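Local atomic coordinates of PHO85 cyclin-10 (Saccharomyces cerevisiae, PDB entry 4KRD), a protein that serves as a cyclin partner of the cyclin-dependent kinase PHO85, forming a holoenzyme that phosphorylates and negatively regulates the glycogen synthase GSY2. Residues A41-T46 with A139-S144; E48-L53 with L122-N127; H134-A139 with V174-C179. One frame throughout, in Å; residues are numbered along the deposited sequence.

Interaction 1: residues A41-T46 with A139-S144; sequences ANFKET and AAVRLS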
# COMPACT_ATOMS: atom_id res chain seq x y z
N ALA B 41 16.24 2.78 -21.33
CA ALA B 41 17.54 3.43 -21.51
C ALA B 41 18.01 4.16 -20.25
O ALA B 41 19.18 4.09 -19.88
CB ALA B 41 17.49 4.39 -22.71
N ASN B 42 17.10 4.87 -19.58
CA ASN B 42 17.46 5.57 -18.36
C ASN B 42 17.89 4.60 -17.27
O ASN B 42 18.77 4.90 -16.47
CB ASN B 42 16.30 6.45 -17.87
CG ASN B 42 15.97 7.55 -18.84
OD1 ASN B 42 16.73 7.83 -19.77
ND2 ASN B 42 14.83 8.20 -18.64
N PHE B 43 17.24 3.44 -17.24
CA PHE B 43 17.54 2.39 -16.28
C PHE B 43 18.97 1.91 -16.51
O PHE B 43 19.81 1.93 -15.61
CB PHE B 43 16.52 1.26 -16.49
CG PHE B 43 16.55 0.18 -15.44
CD1 PHE B 43 17.11 0.40 -14.19
CD2 PHE B 43 15.99 -1.06 -15.70
CE1 PHE B 43 17.12 -0.59 -13.22
CE2 PHE B 43 15.99 -2.07 -14.75
CZ PHE B 43 16.57 -1.84 -13.51
N LYS B 44 19.25 1.48 -17.74
CA LYS B 44 20.60 1.04 -18.12
C LYS B 44 21.66 2.11 -17.86
O LYS B 44 22.73 1.82 -17.32
CB LYS B 44 20.61 0.61 -19.58
N GLU B 45 21.37 3.35 -18.23
CA GLU B 45 22.37 4.41 -18.11
C GLU B 45 22.66 4.76 -16.64
O GLU B 45 23.79 5.09 -16.28
CB GLU B 45 21.94 5.65 -18.90
CG GLU B 45 23.06 6.65 -19.11
CD GLU B 45 22.59 7.90 -19.83
OE1 GLU B 45 21.42 7.94 -20.24
OE2 GLU B 45 23.39 8.86 -19.96
N THR B 46 21.64 4.66 -15.79
CA THR B 46 21.82 4.86 -14.35
C THR B 46 22.79 3.82 -13.81
O THR B 46 23.70 4.14 -13.04
CB THR B 46 20.48 4.77 -13.59
OG1 THR B 46 19.58 5.78 -14.06
CG2 THR B 46 20.69 4.95 -12.09
N ALA B 139 15.99 -8.27 -9.48
CA ALA B 139 15.32 -7.87 -8.24
C ALA B 139 14.54 -6.56 -8.36
O ALA B 139 13.39 -6.45 -7.89
CB ALA B 139 16.34 -7.77 -7.10
N ALA B 140 15.15 -5.55 -8.99
CA ALA B 140 14.53 -4.22 -9.07
C ALA B 140 13.29 -4.25 -9.96
O ALA B 140 12.29 -3.58 -9.67
CB ALA B 140 15.54 -3.18 -9.56
N VAL B 141 13.35 -5.02 -11.04
CA VAL B 141 12.17 -5.14 -11.88
C VAL B 141 11.06 -5.88 -11.13
O VAL B 141 9.93 -5.46 -11.18
CB VAL B 141 12.46 -5.83 -13.23
CG1 VAL B 141 11.14 -6.18 -13.95
CG2 VAL B 141 13.36 -4.94 -14.10
N ARG B 142 11.41 -6.96 -10.45
CA ARG B 142 10.40 -7.80 -9.80
C ARG B 142 9.72 -7.06 -8.66
O ARG B 142 8.50 -7.06 -8.54
CB ARG B 142 11.02 -9.13 -9.32
CG ARG B 142 10.03 -10.06 -8.60
CD ARG B 142 8.88 -10.50 -9.51
NE ARG B 142 8.15 -11.64 -8.95
CZ ARG B 142 7.04 -12.14 -9.46
NH1 ARG B 142 6.52 -11.59 -10.55
NH2 ARG B 142 6.44 -13.18 -8.89
N LEU B 143 10.52 -6.39 -7.84
CA LEU B 143 10.01 -5.62 -6.71
C LEU B 143 9.14 -4.48 -7.22
O LEU B 143 8.07 -4.19 -6.67
CB LEU B 143 11.18 -5.09 -5.87
CG LEU B 143 11.00 -4.96 -4.36
CD1 LEU B 143 10.24 -6.17 -3.82
CD2 LEU B 143 12.36 -4.82 -3.65
N SER B 144 9.59 -3.85 -8.30
CA SER B 144 8.85 -2.76 -8.91
C SER B 144 7.44 -3.17 -9.32
O SER B 144 6.47 -2.46 -9.01
CB SER B 144 9.61 -2.20 -10.12
OG SER B 144 8.78 -1.29 -10.83
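Asn42 O, on the residue just before the Phe43 that crosses to Ala140 and Val141, is gripped by two donors of Thr46, which reach it from opposite faces of its carbonyl plane. One is the helical amide Thr46 N, at 3.0 Å from Asn42 O. The other is Thr46 OG1, the shorter bond with 2.7 Å to Asn42 O, whose donor stands 28° out of that plane. Thr46 has chi1 at -61°, which turns the hydroxyl back along the helix and satisfies this buried side chain locally.

Between 41-46 and 139-144 the contact rests on one ring, that of Phe43. No hydrogen bond joins the two segments, and their backbones stay far apart, with Phe43 CA 10.2 Å from Ala140 CA. The phenyl group bridges this gap because CG lies opposite the backbone N (chi1 -171°), directing the ring outward to the facing helix. Its far end does the touching. Phe43 CZ lies 4.3 Å from Ala140 CB, while Phe43 CE2 comes within 3.9 Å of Val141 CG2. Both methyls approach the ring obliquely, and the valine side chain crosses that of Phe43 at about a right angle. Ala140 offers only its CB methyl to the ring, and Val141 meets it with CG2, the branch beside its backbone N.

All three residues are buried, and the contact joins two helices in the interior of the all-helical core of the cyclin domain. Helix 99-113 touches both segments, with Thr106 against Phe43 and Ser144 OG hydrogen-bonded to Val101 O. Beyond them, helix 189-203 packs on Asn42 and Thr46, helix 155-162 meets Val141 through Phe158, and helix 166-180 covers Ala139 and Leu143.

Interaction 2: residues E48-L53 with L122-N127; sequences ELLLKL and LQLKLN
This is an apolar helix-to-hairpin contact, in which Leu50 and Leu53, near the end of helix 36-54, receive Leu124 from the second strand of the small antiparallel hairpin of the cyclin domain. Leu124 carries its whole side, with its two methyls divided between the two helix residues. CD1 goes to Leu50, where Leu124 CD1 and Leu50 CD2 stand 4.0 Å apart and the side chains cross obliquely. The second methyl turns to the helix backbone: Leu124 CD2 is 3.9 Å from Leu53 O and 4.3 Å from Leu53 CB, resting on the main chain as much as on the side chain.

With CG opposite the backbone N (chi1 -171°), the branch point of Leu124 is carried to the helix, and chi2 of 69° sets its two methyls on Leu50 and Leu53. Leu53 CA and Leu124 CA are 7.4 Å apart. No hydrogen bond crosses between the segments; the contact is van der Waals packing of leucine methyls on each other and on the Leu53 main chain.

Strand 114-116 pairs with 122-124 and brings Leu114 against Leu50, which also meets Phe113 of helix 99-113. Leu202 of helix 189-203 touches both Leu53 and Leu122, tying helix and hairpin together.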
# COMPACT_ATOMS: atom_id res chain seq x y z
N GLU B 48 25.09 2.20 -15.57
CA GLU B 48 26.42 2.51 -16.09
C GLU B 48 27.11 3.62 -15.31
O GLU B 48 28.30 3.53 -15.04
CB GLU B 48 26.36 2.83 -17.59
CG GLU B 48 26.03 1.60 -18.42
CD GLU B 48 25.74 1.92 -19.87
OE1 GLU B 48 25.98 3.08 -20.30
OE2 GLU B 48 25.28 1.00 -20.59
N LEU B 49 26.36 4.65 -14.92
CA LEU B 49 26.96 5.76 -14.17
C LEU B 49 27.30 5.38 -12.73
O LEU B 49 28.34 5.79 -12.20
CB LEU B 49 26.09 7.01 -14.23
CG LEU B 49 25.98 7.61 -15.63
CD1 LEU B 49 24.97 8.73 -15.69
CD2 LEU B 49 27.36 8.08 -16.12
N LEU B 50 26.46 4.58 -12.10
CA LEU B 50 26.79 4.09 -10.77
C LEU B 50 28.07 3.26 -10.82
O LEU B 50 28.91 3.34 -9.92
CB LEU B 50 25.63 3.26 -10.20
CG LEU B 50 24.43 4.15 -9.86
CD1 LEU B 50 23.20 3.29 -9.51
CD2 LEU B 50 24.83 5.06 -8.71
N LEU B 51 28.20 2.44 -11.85
CA LEU B 51 29.41 1.65 -12.04
C LEU B 51 30.62 2.57 -12.16
O LEU B 51 31.64 2.36 -11.51
CB LEU B 51 29.29 0.77 -13.29
CG LEU B 51 28.43 -0.48 -13.16
CD1 LEU B 51 28.13 -1.09 -14.52
CD2 LEU B 51 29.11 -1.50 -12.24
N LYS B 52 30.50 3.62 -12.97
CA LYS B 52 31.56 4.62 -13.10
C LYS B 52 31.94 5.25 -11.76
O LYS B 52 33.11 5.26 -11.38
CB LYS B 52 31.15 5.71 -14.08
CG LYS B 52 31.24 5.32 -15.54
CD LYS B 52 31.28 6.54 -16.45
CE LYS B 52 31.41 6.15 -17.92
NZ LYS B 52 30.23 5.37 -18.40
N LEU B 53 30.95 5.77 -11.04
CA LEU B 53 31.18 6.38 -9.74
C LEU B 53 31.83 5.43 -8.75
O LEU B 53 32.60 5.86 -7.89
CB LEU B 53 29.86 6.87 -9.15
CG LEU B 53 29.43 8.31 -9.37
CD1 LEU B 53 29.45 8.67 -10.85
CD2 LEU B 53 28.05 8.51 -8.76
N LEU B 122 24.85 15.20 -3.95
CA LEU B 122 24.68 13.77 -4.18
C LEU B 122 25.92 13.03 -3.69
O LEU B 122 27.05 13.49 -3.88
CB LEU B 122 24.46 13.54 -5.68
CG LEU B 122 23.55 12.45 -6.21
CD1 LEU B 122 22.13 12.59 -5.64
CD2 LEU B 122 23.54 12.51 -7.73
N GLN B 123 25.72 11.89 -3.04
CA GLN B 123 26.81 11.07 -2.52
C GLN B 123 26.55 9.60 -2.84
O GLN B 123 25.41 9.15 -2.76
CB GLN B 123 26.93 11.21 -1.00
CG GLN B 123 27.31 12.59 -0.50
CD GLN B 123 28.70 12.99 -0.95
OE1 GLN B 123 29.65 12.21 -0.87
NE2 GLN B 123 28.82 14.22 -1.44
N LEU B 124 27.61 8.86 -3.17
CA LEU B 124 27.52 7.42 -3.35
C LEU B 124 27.58 6.72 -1.99
O LEU B 124 28.48 6.96 -1.20
CB LEU B 124 28.65 6.91 -4.26
CG LEU B 124 28.54 5.44 -4.68
CD1 LEU B 124 27.38 5.26 -5.64
CD2 LEU B 124 29.84 4.93 -5.32
N LYS B 125 26.59 5.86 -1.74
CA LYS B 125 26.46 5.15 -0.47
C LYS B 125 27.18 3.82 -0.49
O LYS B 125 27.71 3.40 0.53
CB LYS B 125 24.96 4.87 -0.18
CG LYS B 125 24.21 6.03 0.42
CD LYS B 125 22.69 5.81 0.35
CE LYS B 125 22.28 4.44 0.84
NZ LYS B 125 20.80 4.30 0.85
N LEU B 126 27.15 3.15 -1.63
CA LEU B 126 27.72 1.81 -1.75
C LEU B 126 28.36 1.65 -3.11
O LEU B 126 27.95 2.28 -4.09
CB LEU B 126 26.64 0.73 -1.66
CG LEU B 126 25.67 0.68 -0.48
CD1 LEU B 126 24.46 -0.18 -0.87
CD2 LEU B 126 26.37 0.12 0.74
N ASN B 127 29.36 0.78 -3.17
CA ASN B 127 29.99 0.46 -4.43
C ASN B 127 29.17 -0.57 -5.20
O ASN B 127 28.77 -1.60 -4.64
CB ASN B 127 31.41 -0.06 -4.19
CG ASN B 127 32.35 1.03 -3.67
OD1 ASN B 127 32.90 1.81 -4.44
ND2 ASN B 127 32.53 1.08 -2.35

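Interaction 3: residues H134-A139 with V174-C179; sequences HRMIIA and VSLLIC
Leu176 fits against Met136 and Ala139 where two helices of the cyclin fold, 130-148 and 166-180, come close in the domain interior. The backbones approach to 6.4 Å between Ala139 CA and Leu176 CA, a nearness that the small alanine permits. Ala139 CB lies 3.9 Å from Leu176 CB, so the two side chains meet at their bases. The leucine has CG opposite its backbone N (chi1 175°), and its methyls fork from there, CD2 onto the main chain of Ala139 and CD1 toward the methionine. In Met136 the bend at chi2 (65°) brings SD to Leu176, while the bend at chi3 turns only CE. The two side chains cross at about a right angle, with Met136 SD 4.2 Å from Leu176 CD1.

Leu112 of helix 99-113 touches both Met136 and Leu176, and Ile109 and Phe74 also pack on the methionine. Farther out, Ser175 OG is hydrogen-bonded to Lys171 O, Asn73 ND2 and Glu70 OE1, joining helix 166-180 to the region round residues 70-73, while Leu177 and Ile178 pack on the other protein chain of the assembly. At the heart of the contact, Leu176 CD2 comes within 3.7 Å of the carbonyl carbon Ala139 C.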
# COMPACT_ATOMS: atom_id res chain seq x y z
N HIS B 134 23.51 -8.00 -13.05
CA HIS B 134 22.50 -8.90 -13.61
C HIS B 134 21.40 -9.25 -12.59
O HIS B 134 20.20 -9.16 -12.89
CB HIS B 134 23.19 -10.17 -14.13
CG HIS B 134 22.27 -11.09 -14.87
ND1 HIS B 134 21.82 -12.28 -14.35
CD2 HIS B 134 21.73 -10.99 -16.11
CE1 HIS B 134 21.04 -12.88 -15.23
NE2 HIS B 134 20.96 -12.12 -16.30
N ARG B 135 21.81 -9.65 -11.40
CA ARG B 135 20.87 -10.03 -10.35
C ARG B 135 20.15 -8.81 -9.77
O ARG B 135 19.02 -8.93 -9.30
CB ARG B 135 21.57 -10.82 -9.25
CG ARG B 135 21.98 -12.23 -9.68
CD ARG B 135 22.62 -13.00 -8.53
NE ARG B 135 22.92 -14.37 -8.90
CZ ARG B 135 23.39 -15.29 -8.06
NH1 ARG B 135 23.59 -14.98 -6.78
NH2 ARG B 135 23.64 -16.52 -8.49
N MET B 136 20.82 -7.66 -9.79
CA MET B 136 20.20 -6.41 -9.35
C MET B 136 19.03 -6.01 -10.25
O MET B 136 18.00 -5.54 -9.77
CB MET B 136 21.24 -5.29 -9.30
CG MET B 136 20.71 -3.95 -8.82
SD MET B 136 20.16 -3.95 -7.09
CE MET B 136 21.69 -4.35 -6.25
N ILE B 137 19.21 -6.17 -11.55
CA ILE B 137 18.16 -5.89 -12.52
C ILE B 137 16.94 -6.78 -12.29
O ILE B 137 15.81 -6.30 -12.27
CB ILE B 137 18.67 -6.09 -13.97
CG1 ILE B 137 19.60 -4.93 -14.34
CG2 ILE B 137 17.52 -6.17 -14.94
CD1 ILE B 137 20.42 -5.17 -15.61
N ILE B 138 17.19 -8.07 -12.13
CA ILE B 138 16.14 -9.02 -11.80
C ILE B 138 15.31 -8.56 -10.58
O ILE B 138 14.09 -8.48 -10.64
CB ILE B 138 16.75 -10.40 -11.54
CG1 ILE B 138 17.36 -10.95 -12.84
CG2 ILE B 138 15.70 -11.38 -11.02
CD1 ILE B 138 17.95 -12.33 -12.68
N ALA B 139 15.99 -8.27 -9.48
CA ALA B 139 15.32 -7.87 -8.24
C ALA B 139 14.54 -6.56 -8.36
O ALA B 139 13.39 -6.45 -7.89
CB ALA B 139 16.34 -7.77 -7.10
N VAL B 174 13.86 -10.42 -1.66
CA VAL B 174 13.99 -10.09 -0.25
C VAL B 174 15.29 -9.34 0.04
O VAL B 174 15.32 -8.46 0.87
CB VAL B 174 13.91 -11.35 0.63
CG1 VAL B 174 14.20 -11.00 2.08
CG2 VAL B 174 12.54 -12.00 0.50
N SER B 175 16.36 -9.71 -0.65
CA SER B 175 17.63 -9.03 -0.46
C SER B 175 17.52 -7.55 -0.82
O SER B 175 18.01 -6.70 -0.08
CB SER B 175 18.74 -9.69 -1.31
OG SER B 175 18.96 -11.03 -0.89
N LEU B 176 16.88 -7.23 -1.94
CA LEU B 176 16.77 -5.84 -2.34
C LEU B 176 15.83 -5.13 -1.36
O LEU B 176 16.12 -4.04 -0.89
CB LEU B 176 16.25 -5.71 -3.77
CG LEU B 176 15.99 -4.28 -4.23
CD1 LEU B 176 17.28 -3.45 -4.10
CD2 LEU B 176 15.44 -4.25 -5.64
N LEU B 177 14.73 -5.79 -1.04
CA LEU B 177 13.77 -5.21 -0.08
C LEU B 177 14.44 -4.85 1.26
O LEU B 177 14.33 -3.71 1.73
CB LEU B 177 12.59 -6.17 0.11
CG LEU B 177 11.47 -5.72 1.05
CD1 LEU B 177 10.77 -4.51 0.49
CD2 LEU B 177 10.47 -6.86 1.28
N ILE B 178 15.15 -5.80 1.86
CA ILE B 178 15.91 -5.53 3.08
C ILE B 178 16.89 -4.37 2.88
O ILE B 178 17.01 -3.49 3.73
CB ILE B 178 16.67 -6.78 3.62
CG1 ILE B 178 15.70 -7.91 3.99
CG2 ILE B 178 17.50 -6.41 4.84
CD1 ILE B 178 14.74 -7.57 5.12
N CYS B 179 17.60 -4.36 1.75
CA CYS B 179 18.59 -3.31 1.49
C CYS B 179 18.04 -1.89 1.32
O CYS B 179 18.75 -0.93 1.59
CB CYS B 179 19.51 -3.70 0.31
SG CYS B 179 20.63 -5.06 0.70

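In the fold
Helix 130-148 connects interactions 1 and 3, whose centres lie about 10 Å apart. The two contacts share Ala139 and touch directly, with Ala140 CA 3.6 Å from Leu176 CD2, so the helix is packed by 41-46 and 174-179 within one continuous core. Interaction 2 lies farther along helix 36-54, with its centre about 15 Å from that of interaction 1 and about 17 Å from that of interaction 3; nearest atoms of 2 and 3 remain about 6 Å apart. In sequence, interaction 2 is nested inside the loop closed by interaction 1, whereas 1 and 3 interlace. Leu143, on 139-144, also packs on the other protein chain, so interactions 1 and 3 each have a segment that reaches it.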